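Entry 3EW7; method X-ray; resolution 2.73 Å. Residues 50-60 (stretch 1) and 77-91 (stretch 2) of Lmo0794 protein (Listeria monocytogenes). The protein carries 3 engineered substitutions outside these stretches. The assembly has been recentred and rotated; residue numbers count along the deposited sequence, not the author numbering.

Stretch 1 50-60: DIFDLTLSDLS
Stretch 2 77-91: EKHVTSLDHLISVLN

Stretch 2 is a regular helix over residues 79-90, with Lys-78 at the N-cap; stretch 1 is irregular, with a 3-10 segment at 51-53, an extended link at Leu-54 and Thr-55 (psi 130° and 152°), then a weakly bonded helical turn about 56-59. Both chains advance in the same sense: CA-CA distances are 5.9 Å for Phe-52 to Ser-82, 7.6 Å for Leu-54 to Leu-86 and 5.7 Å for Leu-56 to Val-89. The contact buries 621 Å².

One hydrogen bond crosses. His-85 (chi1 170°, t; chi2 67°) donates from NE2 to Leu-54 O at 2.8 Å, with an N-H...O angle of 146°; the acceptor lies near the ring plane, where the N-H points. Phe-52 O is 3.1 Å from His-85 NE2 but sits over the ring face, so the angle is poor and no bond forms.

Phe-52 (chi1 -77°, m; chi2 -73°) makes a CH-pi contact: Ser-82 CB lies 4.0 Å from its ring centroid, 30° off the normal.

Apolar packing completes the contact. Ile-51 (t, t) brings CD1 to 3.8 Å from Leu-86 CD1. Leu-59 CD2 lies 4.0 Å from Leu-86 CD2 and 3.7 Å from Leu-90 CD2, while Leu-56 CB (chi1 t) reaches Val-89 CG1 (chi1 t) at 4.0 Å.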

# COMPACT_ATOMS: atom_id res chain seq x y z
N ASP A 50 3.92 -9.60 9.63
CA ASP A 50 3.03 -9.90 8.53
C ASP A 50 1.84 -8.97 8.70
O ASP A 50 1.53 -8.56 9.82
CB ASP A 50 2.56 -11.35 8.57
CG ASP A 50 1.48 -11.63 7.54
OD1 ASP A 50 1.73 -11.47 6.32
OD2 ASP A 50 0.36 -12.02 7.96
N ILE A 51 1.18 -8.65 7.60
CA ILE A 51 0.04 -7.75 7.61
C ILE A 51 -1.04 -8.17 8.62
O ILE A 51 -1.58 -7.34 9.36
CB ILE A 51 -0.55 -7.65 6.19
CG1 ILE A 51 -1.58 -6.54 6.12
CG2 ILE A 51 -1.14 -8.98 5.77
CD1 ILE A 51 -2.04 -6.26 4.72
N PHE A 52 -1.32 -9.46 8.67
CA PHE A 52 -2.34 -9.99 9.56
C PHE A 52 -2.08 -9.78 11.04
O PHE A 52 -3.02 -9.77 11.84
CB PHE A 52 -2.52 -11.48 9.28
CG PHE A 52 -3.32 -11.75 8.04
CD1 PHE A 52 -4.69 -11.53 8.02
CD2 PHE A 52 -2.69 -12.18 6.87
CE1 PHE A 52 -5.43 -11.72 6.86
CE2 PHE A 52 -3.43 -12.38 5.69
CZ PHE A 52 -4.80 -12.14 5.69
N ASP A 53 -0.82 -9.59 11.42
CA ASP A 53 -0.46 -9.39 12.82
C ASP A 53 -0.36 -7.93 13.22
O ASP A 53 -0.07 -7.62 14.38
CB ASP A 53 0.88 -10.05 13.13
CG ASP A 53 0.93 -11.50 12.72
OD1 ASP A 53 -0.04 -12.23 13.01
OD2 ASP A 53 1.94 -11.89 12.11
N LEU A 54 -0.56 -7.03 12.27
CA LEU A 54 -0.47 -5.61 12.55
C LEU A 54 -1.53 -5.09 13.53
O LEU A 54 -2.74 -5.34 13.37
CB LEU A 54 -0.54 -4.84 11.24
CG LEU A 54 0.79 -4.43 10.60
CD1 LEU A 54 1.90 -5.38 11.01
CD2 LEU A 54 0.62 -4.36 9.10
N THR A 55 -1.08 -4.36 14.55
CA THR A 55 -1.99 -3.79 15.55
C THR A 55 -1.96 -2.29 15.41
O THR A 55 -0.95 -1.73 15.01
CB THR A 55 -1.54 -4.10 16.97
OG1 THR A 55 -0.33 -3.38 17.24
CG2 THR A 55 -1.29 -5.59 17.15
N LEU A 56 -3.07 -1.64 15.77
CA LEU A 56 -3.14 -0.18 15.69
C LEU A 56 -1.85 0.46 16.20
O LEU A 56 -1.34 1.41 15.61
CB LEU A 56 -4.32 0.34 16.52
CG LEU A 56 -4.53 1.87 16.52
CD1 LEU A 56 -4.93 2.35 15.13
CD2 LEU A 56 -5.60 2.24 17.54
N SER A 57 -1.33 -0.08 17.30
CA SER A 57 -0.10 0.43 17.90
C SER A 57 1.02 0.68 16.89
O SER A 57 1.50 1.81 16.76
CB SER A 57 0.40 -0.53 18.99
OG SER A 57 1.62 -0.07 19.53
N ASP A 58 1.45 -0.36 16.18
CA ASP A 58 2.54 -0.18 15.22
C ASP A 58 2.15 0.51 13.91
O ASP A 58 3.00 0.79 13.07
CB ASP A 58 3.25 -1.51 14.93
CG ASP A 58 2.32 -2.71 14.99
OD1 ASP A 58 1.18 -2.60 14.50
OD2 ASP A 58 2.74 -3.76 15.52
N LEU A 59 0.86 0.81 13.74
CA LEU A 59 0.40 1.49 12.54
C LEU A 59 0.36 3.00 12.77
O LEU A 59 0.72 3.79 11.90
CB LEU A 59 -0.99 1.00 12.16
CG LEU A 59 -1.13 0.30 10.81
CD1 LEU A 59 -0.07 -0.79 10.68
CD2 LEU A 59 -2.53 -0.29 10.69
N SER A 60 -0.09 3.40 13.96
CA SER A 60 -0.19 4.81 14.30
C SER A 60 1.17 5.49 14.47
O SER A 60 1.26 6.66 14.82
CB SER A 60 -1.04 4.98 15.56
OG SER A 60 -0.64 4.07 16.57
N GLU A 77 -4.16 -14.73 -2.55
CA GLU A 77 -5.48 -15.26 -2.22
C GLU A 77 -6.00 -14.60 -0.95
O GLU A 77 -7.16 -14.76 -0.58
CB GLU A 77 -5.41 -16.77 -1.99
CG GLU A 77 -4.46 -17.51 -2.91
CD GLU A 77 -4.37 -18.98 -2.54
OE1 GLU A 77 -3.36 -19.62 -2.91
OE2 GLU A 77 -5.30 -19.49 -1.89
N LYS A 78 -5.12 -13.84 -0.28
CA LYS A 78 -5.46 -13.19 0.98
C LYS A 78 -5.66 -11.68 0.93
O LYS A 78 -5.59 -11.02 1.97
CB LYS A 78 -4.38 -13.53 2.01
CG LYS A 78 -4.32 -15.01 2.36
CD LYS A 78 -3.22 -15.36 3.34
CE LYS A 78 -1.89 -15.43 2.66
NZ LYS A 78 -0.86 -16.03 3.55
N HIS A 79 -5.92 -11.13 -0.25
CA HIS A 79 -6.10 -9.69 -0.38
C HIS A 79 -7.29 -9.11 0.36
O HIS A 79 -7.15 -8.22 1.20
CB HIS A 79 -6.17 -9.29 -1.85
CG HIS A 79 -4.84 -9.07 -2.47
ND1 HIS A 79 -4.29 -9.93 -3.40
CD2 HIS A 79 -3.92 -8.10 -2.28
CE1 HIS A 79 -3.09 -9.50 -3.75
NE2 HIS A 79 -2.84 -8.39 -3.08
N VAL A 80 -8.48 -9.59 0.03
CA VAL A 80 -9.70 -9.12 0.66
C VAL A 80 -9.66 -9.36 2.17
O VAL A 80 -10.10 -8.53 2.96
CB VAL A 80 -10.93 -9.84 0.05
CG1 VAL A 80 -10.59 -11.32 -0.17
CG2 VAL A 80 -12.14 -9.70 0.98
N THR A 81 -9.10 -10.49 2.56
CA THR A 81 -9.03 -10.84 3.97
C THR A 81 -8.08 -9.97 4.81
O THR A 81 -8.44 -9.55 5.91
CB THR A 81 -8.69 -12.34 4.11
OG1 THR A 81 -9.91 -13.07 4.33
CG2 THR A 81 -7.77 -12.59 5.26
N SER A 82 -6.88 -9.71 4.29
CA SER A 82 -5.90 -8.89 5.01
C SER A 82 -6.37 -7.45 5.12
O SER A 82 -6.11 -6.78 6.12
CB SER A 82 -4.55 -8.94 4.30
OG SER A 82 -4.68 -8.64 2.93
N LEU A 83 -7.04 -6.95 4.09
CA LEU A 83 -7.51 -5.59 4.13
C LEU A 83 -8.59 -5.50 5.21
O LEU A 83 -8.65 -4.53 5.97
CB LEU A 83 -8.08 -5.15 2.78
CG LEU A 83 -8.67 -3.73 2.72
CD1 LEU A 83 -7.67 -2.72 3.28
CD2 LEU A 83 -9.06 -3.39 1.29
N ASP A 84 -9.44 -6.52 5.28
CA ASP A 84 -10.49 -6.53 6.27
C ASP A 84 -9.86 -6.35 7.65
O ASP A 84 -10.38 -5.59 8.47
CB ASP A 84 -11.29 -7.84 6.22
CG ASP A 84 -12.31 -7.85 5.08
OD1 ASP A 84 -12.53 -6.81 4.43
OD2 ASP A 84 -12.92 -8.92 4.85
N HIS A 85 -8.74 -7.03 7.89
CA HIS A 85 -8.05 -6.91 9.17
C HIS A 85 -7.66 -5.46 9.45
O HIS A 85 -7.91 -4.94 10.53
CB HIS A 85 -6.80 -7.78 9.20
CG HIS A 85 -5.93 -7.53 10.39
ND1 HIS A 85 -6.32 -7.84 11.68
CD2 HIS A 85 -4.70 -6.98 10.50
CE1 HIS A 85 -5.36 -7.48 12.53
NE2 HIS A 85 -4.37 -6.96 11.83
N LEU A 86 -7.04 -4.81 8.47
CA LEU A 86 -6.62 -3.43 8.62
C LEU A 86 -7.81 -2.51 8.86
O LEU A 86 -7.73 -1.57 9.65
CB LEU A 86 -5.83 -2.96 7.39
CG LEU A 86 -4.48 -3.65 7.17
CD1 LEU A 86 -3.80 -3.11 5.93
CD2 LEU A 86 -3.59 -3.42 8.39
N ILE A 87 -8.91 -2.79 8.17
CA ILE A 87 -10.12 -1.99 8.31
C ILE A 87 -10.64 -2.02 9.74
O ILE A 87 -10.96 -0.98 10.30
CB ILE A 87 -11.22 -2.48 7.33
CG1 ILE A 87 -10.93 -1.93 5.93
CG2 ILE A 87 -12.61 -2.05 7.83
CD1 ILE A 87 -11.73 -2.60 4.83
N SER A 88 -10.71 -3.20 10.35
CA SER A 88 -11.21 -3.26 11.72
C SER A 88 -10.22 -2.62 12.70
O SER A 88 -10.61 -1.94 13.66
CB SER A 88 -11.50 -4.72 12.14
OG SER A 88 -10.30 -5.44 12.39
N VAL A 89 -8.94 -2.84 12.46
CA VAL A 89 -7.90 -2.29 13.31
C VAL A 89 -7.86 -0.77 13.20
O VAL A 89 -7.60 -0.07 14.18
CB VAL A 89 -6.53 -2.89 12.93
CG1 VAL A 89 -5.41 -2.00 13.43
CG2 VAL A 89 -6.40 -4.27 13.53
N LEU A 90 -8.14 -0.26 12.01
CA LEU A 90 -8.10 1.17 11.76
C LEU A 90 -9.40 1.92 12.06
O LEU A 90 -9.42 3.15 12.08
CB LEU A 90 -7.72 1.43 10.30
CG LEU A 90 -6.37 2.05 9.93
CD1 LEU A 90 -5.59 2.38 11.18
CD2 LEU A 90 -5.60 1.08 9.06
N ASN A 91 -10.48 1.18 12.28
CA ASN A 91 -11.78 1.79 12.53
C ASN A 91 -11.84 2.88 13.60
O ASN A 91 -11.13 2.80 14.60
CB ASN A 91 -12.80 0.72 12.87
CG ASN A 91 -14.21 1.26 12.88
OD1 ASN A 91 -14.76 1.56 11.82
ND2 ASN A 91 -14.79 1.40 14.07